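Uncharacterized protein conserved in bacteria (Streptococcus suis, PDB 4FZQ) mediates attachment to host cells as a surface antigen of the pathogen, here represented by its G5 domain, which probably takes part in that attachment. Local coordinates at residues K6-E11 with S44-V49; I16-R21 with Q69-V74; G40-V45 with L61-V66. The protein carries 1 engineered substitution. One frame throughout, in Å; residues are numbered along the deposited sequence.

Interaction 1. Residues K6-E11 with S44-V49; sequences KERKVE and SVYQDV
Asp48 brings Lys6 and Arg8 together on one face of the three-stranded antiparallel sheet of the G5 domain, where segment 6-11 runs beside segment 44-49. One carboxylate oxygen accepts from both cations. Arg8 NE reaches Asp48 OD1 at 2.6 Å from the syn side, and the N-H...O angle of 171° makes this bond almost straight. The oxygen lies in the guanidinium plane, and the two flat groups are nearly coplanar, 22° apart. Lys6 NZ, 2.8 Å from Asp48 OD1, uses the anti lone pair instead, completing a three-residue salt-bridge network. Two positive partners would be expected to stabilise the ionised form of this buried carboxylate. The last bend of the Lys6 chain, chi4 61°, turns NZ to the oxygen.

The next layer is Tyr46, directly across from Arg8. Its CB sits over one guanidinium face, offset toward the rim, 3.9 Å from Arg8 NH2. Beyond it, Tyr46 CE1 packs against Val10 CG2 at 3.9 Å, so aliphatic and aromatic carbon continues the row begun by the charges. The other face, with Glu7, Lys9, Val45 and Gln47, is more sparsely joined: Glu7 OE1 comes to 3.5 Å from Val45 CG1.

The backbone register sets these neighbours. Lys6-Asp48, Arg8-Tyr46 and Val10-Ser44 are hydrogen-bonded pairs, alternating with the non-hydrogen-bonded pairs Glu7-Gln47 and Lys9-Val45; Arg8 therefore meets Asp48 diagonally. Further out, Arg8 NH1 forms a salt bridge with Glu12 of a second subunit. Val10 packs on Val10 of that same subunit, whose strand extends the sheet. At the Val10 end a water donates to Val10 O at 3.0 Å and also hydrogen-bonds Ser44 OG at 2.8 Å.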
loop_
_atom_site.group_PDB
_atom_site.type_symbol
_atom_site.label_atom_id
_atom_site.label_comp_id
_atom_site.label_asym_id
_atom_site.label_seq_id
_atom_site.Cartn_x
_atom_site.Cartn_y
_atom_site.Cartn_z
ATOM N N LYS A 6 4.559 -31.277 2.184
ATOM C CA LYS A 6 3.443 -30.917 1.320
ATOM C C LYS A 6 3.819 -29.608 0.638
ATOM O O LYS A 6 4.514 -28.774 1.215
ATOM C CB LYS A 6 2.142 -30.755 2.120
ATOM C CG LYS A 6 2.166 -29.670 3.183
ATOM C CD LYS A 6 0.793 -29.530 3.847
ATOM C CE LYS A 6 0.806 -28.544 5.025
ATOM N NZ LYS A 6 1.197 -27.157 4.632
ATOM N N GLU A 7 3.380 -29.447 -0.601
ATOM C CA GLU A 7 3.674 -28.247 -1.356
ATOM C C GLU A 7 2.508 -27.282 -1.325
ATOM O O GLU A 7 1.357 -27.692 -1.294
ATOM C CB GLU A 7 4.018 -28.609 -2.793
ATOM C CG GLU A 7 5.407 -29.196 -2.945
ATOM C CD GLU A 7 5.778 -29.437 -4.396
ATOM O OE1 GLU A 7 5.347 -28.641 -5.264
ATOM O OE2 GLU A 7 6.508 -30.413 -4.673
ATOM N N ARG A 8 2.820 -25.992 -1.310
ATOM C CA ARG A 8 1.800 -24.945 -1.282
ATOM C C ARG A 8 2.036 -23.930 -2.379
ATOM O O ARG A 8 3.173 -23.565 -2.678
ATOM C CB ARG A 8 1.812 -24.191 0.053
ATOM C CG ARG A 8 1.081 -24.862 1.184
ATOM C CD ARG A 8 0.967 -23.941 2.384
ATOM N NE ARG A 8 2.271 -23.545 2.901
ATOM C CZ ARG A 8 2.801 -22.337 2.753
ATOM N NH1 ARG A 8 2.135 -21.394 2.100
ATOM N NH2 ARG A 8 3.994 -22.072 3.269
ATOM N N LYS A 9 0.952 -23.460 -2.969
ATOM C CA LYS A 9 1.043 -22.455 -4.006
ATOM C C LYS A 9 0.383 -21.195 -3.446
ATOM O O LYS A 9 -0.740 -21.243 -2.952
ATOM C CB LYS A 9 0.317 -22.939 -5.261
ATOM C CG LYS A 9 0.397 -21.986 -6.441
ATOM C CD LYS A 9 -0.479 -22.444 -7.611
ATOM C CE LYS A 9 0.047 -23.721 -8.261
ATOM N NZ LYS A 9 0.113 -24.881 -7.312
ATOM N N VAL A 10 1.095 -20.077 -3.491
ATOM C CA VAL A 10 0.568 -18.808 -3.004
ATOM C C VAL A 10 0.596 -17.796 -4.154
ATOM O O VAL A 10 1.643 -17.544 -4.743
ATOM C CB VAL A 10 1.409 -18.276 -1.820
ATOM C CG1 VAL A 10 0.965 -16.874 -1.446
ATOM C CG2 VAL A 10 1.271 -19.214 -0.625
ATOM N N GLU A 11 -0.563 -17.232 -4.474
ATOM C CA GLU A 11 -0.678 -16.259 -5.557
ATOM C C GLU A 11 -0.825 -14.828 -5.079
ATOM O O GLU A 11 -1.764 -14.501 -4.368
ATOM C CB GLU A 11 -1.877 -16.585 -6.445
ATOM C CG GLU A 11 -1.584 -17.558 -7.556
ATOM C CD GLU A 11 -2.685 -17.610 -8.610
ATOM O OE1 GLU A 11 -3.272 -16.545 -8.930
ATOM O OE2 GLU A 11 -2.941 -18.718 -9.140
ATOM N N SER A 44 4.178 -18.303 -6.016
ATOM C CA SER A 44 5.281 -18.939 -5.329
ATOM C C SER A 44 4.860 -20.337 -4.910
ATOM O O SER A 44 3.743 -20.543 -4.419
ATOM C CB SER A 44 5.680 -18.140 -4.090
ATOM O OG SER A 44 6.056 -16.826 -4.418
ATOM N N VAL A 45 5.747 -21.302 -5.128
ATOM C CA VAL A 45 5.479 -22.672 -4.718
ATOM C C VAL A 45 6.387 -22.915 -3.523
ATOM O O VAL A 45 7.601 -22.711 -3.607
ATOM C CB VAL A 45 5.821 -23.687 -5.815
ATOM C CG1 VAL A 45 5.669 -25.108 -5.266
ATOM C CG2 VAL A 45 4.909 -23.492 -7.009
ATOM N N TYR A 46 5.792 -23.328 -2.410
ATOM C CA TYR A 46 6.554 -23.585 -1.197
ATOM C C TYR A 46 6.497 -25.041 -0.830
ATOM O O TYR A 46 5.656 -25.793 -1.334
ATOM C CB TYR A 46 5.987 -22.805 -0.009
ATOM C CG TYR A 46 6.100 -21.307 -0.109
ATOM C CD1 TYR A 46 5.089 -20.549 -0.697
ATOM C CD2 TYR A 46 7.220 -20.646 0.388
ATOM C CE1 TYR A 46 5.196 -19.156 -0.785
ATOM C CE2 TYR A 46 7.337 -19.271 0.306
ATOM C CZ TYR A 46 6.321 -18.529 -0.280
ATOM O OH TYR A 46 6.429 -17.161 -0.353
ATOM N N GLN A 47 7.402 -25.440 0.059
ATOM C CA GLN A 47 7.396 -26.806 0.557
ATOM C C GLN A 47 7.499 -26.750 2.069
ATOM O O GLN A 47 8.423 -26.152 2.618
ATOM C CB GLN A 47 8.543 -27.630 0.014
ATOM C CG GLN A 47 8.298 -29.091 0.282
ATOM C CD GLN A 47 9.407 -29.980 -0.200
ATOM O OE1 GLN A 47 9.185 -31.155 -0.477
ATOM N NE2 GLN A 47 10.615 -29.435 -0.289
ATOM N N ASP A 48 6.535 -27.365 2.741
ATOM C CA ASP A 48 6.510 -27.367 4.192
ATOM C C ASP A 48 6.917 -28.714 4.749
ATOM O O ASP A 48 6.696 -29.746 4.112
ATOM C CB ASP A 48 5.102 -27.047 4.688
ATOM C CG ASP A 48 4.649 -25.648 4.321
ATOM O OD1 ASP A 48 3.425 -25.448 4.183
ATOM O OD2 ASP A 48 5.503 -24.750 4.186
ATOM N N VAL A 49 7.528 -28.698 5.929
ATOM C CA VAL A 49 7.897 -29.939 6.591
ATOM C C VAL A 49 6.911 -30.049 7.742
ATOM O O VAL A 49 6.740 -29.102 8.510
ATOM C CB VAL A 49 9.315 -29.910 7.199
ATOM C CG1 VAL A 49 9.665 -31.293 7.738
ATOM C CG2 VAL A 49 10.311 -29.493 6.183
HETATM O O HOH W 1 3.643 -15.370 -4.301
#

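Interaction 2. Residues I16-R21 with Q69-V74; sequences IKEEIR and QNRILV
Glu19 and Ile72 lie side by side in the close-packed part of a parallel strand pair in the mixed sheet of the G5 domain: Ile72 CD1 is 3.2 Å from both CB and OE1 of Glu19. Strands 18-21 and 71-74 run at 23° to each other, their axes 4.6 Å apart at closest approach. The backbone grips tightly: Arg71 and Leu73 each use both N and O across the gap. Leu73 N to Glu19 O, at 2.7 Å, is one of these four bonds. On this face the bend at chi3 of Arg21 (-69°) puts NE over Ile72, whose CG2 lies 4.0 Å from Arg21 NE toward the rim of one guanidinium face. Arg21 NH2 is held there by a salt bridge to Glu19 OE1 at 2.7 Å, approaching from above the carboxylate plane.

On the other, partly exposed face, Arg71 NE meets Glu18 OE2 at 2.8 Å on the anti lone pair, a salt bridge bent to 138° at the hydrogen. The loose end is loop: Ile16, Lys17, Gln69 and Asn70. Exposed Ile16 adds an apolar touch, its CG2 3.7 Å from Arg71 CB. A water bridges the two segments, accepting from Lys17 N and lying within donating distance, 3.1 Å, of Gln69 O.

Strand 71-75 is the middle of three, with 18-22 parallel on one flank and 31-35 antiparallel on the other, where Ile72 makes backbone hydrogen bonds with Leu34 and Gln35. A third subunit adjoins strand 18-22: backbone hydrogen bonds join Glu18 and Ile20 to it, and its Lys30 forms a salt bridge with Glu19.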
loop_
_atom_site.group_PDB
_atom_site.type_symbol
_atom_site.label_atom_id
_atom_site.label_comp_id
_atom_site.label_asym_id
_atom_site.label_seq_id
_atom_site.Cartn_x
_atom_site.Cartn_y
_atom_site.Cartn_z
ATOM N N ILE A 16 -2.185 -3.387 -10.780
ATOM C CA ILE A 16 -2.600 -3.223 -12.169
ATOM C C ILE A 16 -1.785 -2.083 -12.764
ATOM O O ILE A 16 -1.620 -1.042 -12.140
ATOM C CB ILE A 16 -4.102 -2.865 -12.296
ATOM C CG1 ILE A 16 -4.977 -4.103 -12.077
ATOM C CG2 ILE A 16 -4.393 -2.313 -13.685
ATOM C CD1 ILE A 16 -5.010 -4.662 -10.664
ATOM N N LYS A 17 -1.251 -2.278 -13.962
ATOM C CA LYS A 17 -0.488 -1.217 -14.589
ATOM C C LYS A 17 -1.489 -0.395 -15.389
ATOM O O LYS A 17 -2.357 -0.957 -16.062
ATOM C CB LYS A 17 0.580 -1.787 -15.518
ATOM C CG LYS A 17 1.662 -2.598 -14.823
ATOM C CD LYS A 17 2.685 -3.076 -15.846
ATOM C CE LYS A 17 3.780 -3.907 -15.204
ATOM N NZ LYS A 17 3.233 -5.192 -14.703
ATOM N N GLU A 18 -1.383 0.930 -15.311
ATOM C CA GLU A 18 -2.308 1.781 -16.037
ATOM C C GLU A 18 -1.600 2.650 -17.060
ATOM O O GLU A 18 -0.753 3.479 -16.716
ATOM C CB GLU A 18 -3.085 2.680 -15.075
ATOM C CG GLU A 18 -4.323 3.324 -15.700
ATOM C CD GLU A 18 -5.055 4.271 -14.752
ATOM O OE1 GLU A 18 -4.573 5.403 -14.547
ATOM O OE2 GLU A 18 -6.109 3.883 -14.201
ATOM N N GLU A 19 -1.960 2.466 -18.320
ATOM C CA GLU A 19 -1.372 3.255 -19.382
ATOM C C GLU A 19 -2.214 4.503 -19.624
ATOM O O GLU A 19 -3.440 4.423 -19.674
ATOM C CB GLU A 19 -1.309 2.439 -20.672
ATOM C CG GLU A 19 -0.816 3.236 -21.844
ATOM C CD GLU A 19 -0.762 2.442 -23.126
ATOM O OE1 GLU A 19 -1.188 1.262 -23.127
ATOM O OE2 GLU A 19 -0.288 3.007 -24.137
ATOM N N ILE A 20 -1.565 5.661 -19.732
ATOM C CA ILE A 20 -2.278 6.898 -20.032
ATOM C C ILE A 20 -1.918 7.156 -21.488
ATOM O O ILE A 20 -0.751 7.309 -21.849
ATOM C CB ILE A 20 -1.836 8.104 -19.160
ATOM C CG1 ILE A 20 -2.394 7.981 -17.743
ATOM C CG2 ILE A 20 -2.412 9.392 -19.737
ATOM C CD1 ILE A 20 -3.881 7.756 -17.566
ATOM N N ARG A 21 -2.943 7.192 -22.320
ATOM C CA ARG A 21 -2.769 7.368 -23.746
ATOM C C ARG A 21 -3.475 8.652 -24.190
ATOM O O ARG A 21 -4.545 8.977 -23.686
ATOM C CB ARG A 21 -3.358 6.128 -24.418
ATOM C CG ARG A 21 -3.051 5.930 -25.864
ATOM C CD ARG A 21 -3.600 4.581 -26.328
ATOM N NE ARG A 21 -2.881 3.453 -25.742
ATOM C CZ ARG A 21 -3.044 2.190 -26.121
ATOM N NH1 ARG A 21 -3.906 1.897 -27.084
ATOM N NH2 ARG A 21 -2.338 1.220 -25.551
ATOM N N GLN A 69 -2.740 -7.632 -17.776
ATOM C CA GLN A 69 -3.281 -6.858 -18.879
ATOM C C GLN A 69 -3.398 -5.417 -18.403
ATOM O O GLN A 69 -3.948 -5.156 -17.335
ATOM C CB GLN A 69 -4.654 -7.410 -19.266
ATOM C CG GLN A 69 -5.362 -6.651 -20.375
ATOM C CD GLN A 69 -6.764 -7.183 -20.631
ATOM O OE1 GLN A 69 -6.931 -8.276 -21.164
ATOM N NE2 GLN A 69 -7.778 -6.413 -20.240
ATOM N N ASN A 70 -2.867 -4.486 -19.188
ATOM C CA ASN A 70 -2.920 -3.073 -18.826
ATOM C C ASN A 70 -4.317 -2.474 -18.807
ATOM O O ASN A 70 -5.199 -2.860 -19.574
ATOM C CB ASN A 70 -2.097 -2.212 -19.790
ATOM C CG ASN A 70 -0.606 -2.302 -19.552
ATOM O OD1 ASN A 70 -0.147 -2.882 -18.566
ATOM N ND2 ASN A 70 0.167 -1.707 -20.462
ATOM N N ARG A 71 -4.498 -1.520 -17.909
ATOM C CA ARG A 71 -5.728 -0.775 -17.816
ATOM C C ARG A 71 -5.329 0.407 -18.703
ATOM O O ARG A 71 -4.248 0.980 -18.525
ATOM C CB ARG A 71 -5.935 -0.328 -16.374
ATOM C CG ARG A 71 -7.118 0.587 -16.126
ATOM C CD ARG A 71 -7.195 0.933 -14.645
ATOM N NE ARG A 71 -8.137 2.015 -14.372
ATOM C CZ ARG A 71 -9.455 1.907 -14.496
ATOM N NH1 ARG A 71 -9.991 0.756 -14.885
ATOM N NH2 ARG A 71 -10.234 2.952 -14.242
ATOM N N ILE A 72 -6.147 0.758 -19.683
ATOM C CA ILE A 72 -5.782 1.874 -20.543
ATOM C C ILE A 72 -6.703 3.071 -20.349
ATOM O O ILE A 72 -7.917 2.974 -20.552
ATOM C CB ILE A 72 -5.795 1.484 -22.051
ATOM C CG1 ILE A 72 -4.615 0.570 -22.389
ATOM C CG2 ILE A 72 -5.665 2.723 -22.908
ATOM C CD1 ILE A 72 -3.582 0.240 -21.306
ATOM N N LEU A 73 -6.118 4.197 -19.956
ATOM C CA LEU A 73 -6.887 5.417 -19.771
ATOM C C LEU A 73 -6.575 6.326 -20.959
ATOM O O LEU A 73 -5.412 6.613 -21.242
ATOM C CB LEU A 73 -6.507 6.116 -18.465
ATOM C CG LEU A 73 -7.479 7.241 -18.079
ATOM C CD1 LEU A 73 -8.780 6.606 -17.606
ATOM C CD2 LEU A 73 -6.899 8.127 -16.986
ATOM N N VAL A 74 -7.616 6.757 -21.661
ATOM C CA VAL A 74 -7.454 7.621 -22.827
ATOM C C VAL A 74 -7.977 9.019 -22.501
ATOM O O VAL A 74 -9.117 9.177 -22.074
ATOM C CB VAL A 74 -8.223 7.052 -24.054
ATOM C CG1 VAL A 74 -7.867 7.838 -25.295
ATOM C CG2 VAL A 74 -7.873 5.580 -24.266
HETATM O O HOH W 2 -1.824 -4.800 -15.158
#

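Interaction 3. Residues G40-V45 with L61-V66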
loop_
_atom_site.group_PDB
_atom_site.type_symbol
_atom_site.label_atom_id
_atom_site.label_comp_id
_atom_site.label_asym_id
_atom_site.label_seq_id
_atom_site.Cartn_x
_atom_site.Cartn_y
_atom_site.Cartn_z
ATOM N N GLY A 40 -1.596 -8.651 -12.825
ATOM C CA GLY A 40 -0.571 -9.614 -13.156
ATOM C C GLY A 40 -0.523 -10.624 -12.016
ATOM O O GLY A 40 -1.313 -10.551 -11.077
ATOM N N LYS A 41 0.430 -11.539 -12.049
ATOM C CA LYS A 41 0.458 -12.562 -11.023
ATOM C C LYS A 41 1.858 -12.998 -10.589
ATOM O O LYS A 41 2.767 -13.126 -11.407
ATOM C CB LYS A 41 -0.322 -13.757 -11.569
ATOM C CG LYS A 41 -0.893 -14.700 -10.554
ATOM C CD LYS A 41 -1.881 -15.651 -11.243
ATOM C CE LYS A 41 -3.081 -14.887 -11.819
ATOM N NZ LYS A 41 -4.086 -15.784 -12.458
ATOM N N LYS A 42 2.023 -13.214 -9.292
ATOM C CA LYS A 42 3.294 -13.691 -8.754
ATOM C C LYS A 42 2.955 -14.953 -7.978
ATOM O O LYS A 42 2.381 -14.891 -6.895
ATOM C CB LYS A 42 3.912 -12.660 -7.831
ATOM C CG LYS A 42 5.180 -13.102 -7.133
ATOM C CD LYS A 42 5.663 -11.972 -6.240
ATOM C CE LYS A 42 6.702 -12.432 -5.239
ATOM N NZ LYS A 42 6.884 -11.411 -4.154
ATOM N N VAL A 43 3.285 -16.102 -8.556
ATOM C CA VAL A 43 3.003 -17.382 -7.918
ATOM C C VAL A 43 4.242 -18.027 -7.312
ATOM O O VAL A 43 5.234 -18.259 -8.001
ATOM C CB VAL A 43 2.406 -18.379 -8.910
ATOM C CG1 VAL A 43 2.189 -19.694 -8.233
ATOM C CG2 VAL A 43 1.104 -17.845 -9.463
ATOM N N SER A 44 4.178 -18.303 -6.016
ATOM C CA SER A 44 5.281 -18.939 -5.329
ATOM C C SER A 44 4.860 -20.337 -4.910
ATOM O O SER A 44 3.743 -20.543 -4.419
ATOM C CB SER A 44 5.680 -18.140 -4.090
ATOM O OG SER A 44 6.056 -16.826 -4.418
ATOM N N VAL A 45 5.747 -21.302 -5.128
ATOM C CA VAL A 45 5.479 -22.672 -4.718
ATOM C C VAL A 45 6.387 -22.915 -3.523
ATOM O O VAL A 45 7.601 -22.711 -3.607
ATOM C CB VAL A 45 5.821 -23.687 -5.815
ATOM C CG1 VAL A 45 5.669 -25.108 -5.266
ATOM C CG2 VAL A 45 4.909 -23.492 -7.009
ATOM N N LEU A 61 10.276 -23.065 -3.319
ATOM C CA LEU A 61 10.722 -23.888 -4.424
ATOM C C LEU A 61 10.870 -23.120 -5.733
ATOM O O LEU A 61 11.822 -23.347 -6.484
ATOM C CB LEU A 61 9.753 -25.052 -4.616
ATOM C CG LEU A 61 10.164 -26.434 -4.097
ATOM C CD1 LEU A 61 10.977 -26.324 -2.818
ATOM C CD2 LEU A 61 8.903 -27.263 -3.900
ATOM N N SER A 62 9.931 -22.214 -6.007
ATOM C CA SER A 62 9.970 -21.422 -7.227
ATOM C C SER A 62 9.091 -20.194 -7.138
ATOM O O SER A 62 8.161 -20.129 -6.334
ATOM C CB SER A 62 9.535 -22.263 -8.422
ATOM O OG SER A 62 8.227 -22.769 -8.236
ATOM N N GLU A 63 9.381 -19.227 -7.996
ATOM C CA GLU A 63 8.655 -17.975 -8.019
ATOM C C GLU A 63 8.471 -17.572 -9.486
ATOM O O GLU A 63 9.442 -17.311 -10.203
ATOM C CB GLU A 63 9.472 -16.944 -7.245
ATOM C CG GLU A 63 8.755 -15.698 -6.819
ATOM C CD GLU A 63 9.652 -14.815 -5.972
ATOM O OE1 GLU A 63 9.955 -15.202 -4.821
ATOM O OE2 GLU A 63 10.072 -13.741 -6.458
ATOM N N THR A 64 7.214 -17.542 -9.917
ATOM C CA THR A 64 6.850 -17.209 -11.285
ATOM C C THR A 64 6.086 -15.894 -11.367
ATOM O O THR A 64 5.080 -15.716 -10.697
ATOM C CB THR A 64 5.964 -18.307 -11.871
ATOM O OG1 THR A 64 6.665 -19.555 -11.838
ATOM C CG2 THR A 64 5.562 -17.973 -13.303
ATOM N N VAL A 65 6.561 -14.977 -12.196
ATOM C CA VAL A 65 5.896 -13.694 -12.356
ATOM C C VAL A 65 5.300 -13.606 -13.754
ATOM O O VAL A 65 6.022 -13.691 -14.740
ATOM C CB VAL A 65 6.879 -12.529 -12.147
ATOM C CG1 VAL A 65 6.257 -11.233 -12.619
ATOM C CG2 VAL A 65 7.235 -12.415 -10.673
ATOM N N VAL A 66 3.981 -13.442 -13.836
ATOM C CA VAL A 66 3.300 -13.342 -15.115
ATOM C C VAL A 66 2.697 -11.952 -15.315
ATOM O O VAL A 66 1.898 -11.494 -14.499
ATOM C CB VAL A 66 2.169 -14.351 -15.201
ATOM C CG1 VAL A 66 1.614 -14.382 -16.625
ATOM C CG2 VAL A 66 2.657 -15.719 -14.770
HETATM O O HOH W 3 6.698 -20.444 -9.165
HETATM O O HOH W 4 7.845 -15.355 -3.628
#
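Val45 is faced by two residues, Leu61 and Ser62, which makes a classic beta bulge in the antiparallel hairpin of strands 41-50 and 55-66. The evidence is the shared carbonyl: Leu61 N lies 2.7 Å from Val45 O, whereas the Ser62 N bond to the same oxygen is weak.

Followed outward, the Val45 side chain meets both bulge residues. Its CB sits 3.5 Å from Ser62 OG, a hydroxyl placed between the backbone N and carbonyl carbon of its own residue (chi1 59°). At the tips the branches part. Val45 CG1, anti to the backbone N at chi1 174°, reaches Leu61 CD2 at 4.1 Å, the two side chains crossing obliquely. The other branch, CG2, stays with the serine, 3.6 Å from Ser62 OG.

A water on this face ties the two strands together: it donates to Val43 O and hydrogen-bonds both Ser62 OG and Thr64 OG1, the last at 2.8 Å. Past the bulge the ladder is regular, with Val43-Thr64 and Lys41-Val66 as doubly hydrogen-bonded pairs. On the opposite face, Glu63 extends beside Ser44 and Lys42. Its CG is 3.8 Å from Ser44 OG, while Lys42 NZ and Glu63 OE2 stand 4.6 Å apart, beyond a salt bridge, so any attraction there is probably long-range.

Strand 41-50 is the central strand of its sheet, so its other edge bonds to strand 4-13, as through Lys42 with Glu12. Strand 55-66 is outermost within the chain, but residues Ser62 to Val66 pair antiparallel with a strand of a fourth subunit, carrying the sheet across the interface, and Thr64 OG1 hydrogen-bonds OG1 of Thr64 of that subunit.

Interactions 1 and 3 are surface contacts on the two edges of strand 41-50; they share Ser44 and Val45, and their centres are 11 Å apart. They touch through packing such as Lys9 CG on Val43 CG1 at 3.4 Å. Interaction 2, partly buried, belongs to a separate mixed sheet about 32 Å, centre to centre, from interaction 1, across the chain's centre. Chemistry follows place: a salt-bridge network marks interaction 1, a bulge and the water-sharing hydroxyls of Ser62 and Thr64 interaction 3, and parallel pairing with ion pairs on both faces interaction 2. Each adjoins a different subunit, so all three reach past the elongated single chain.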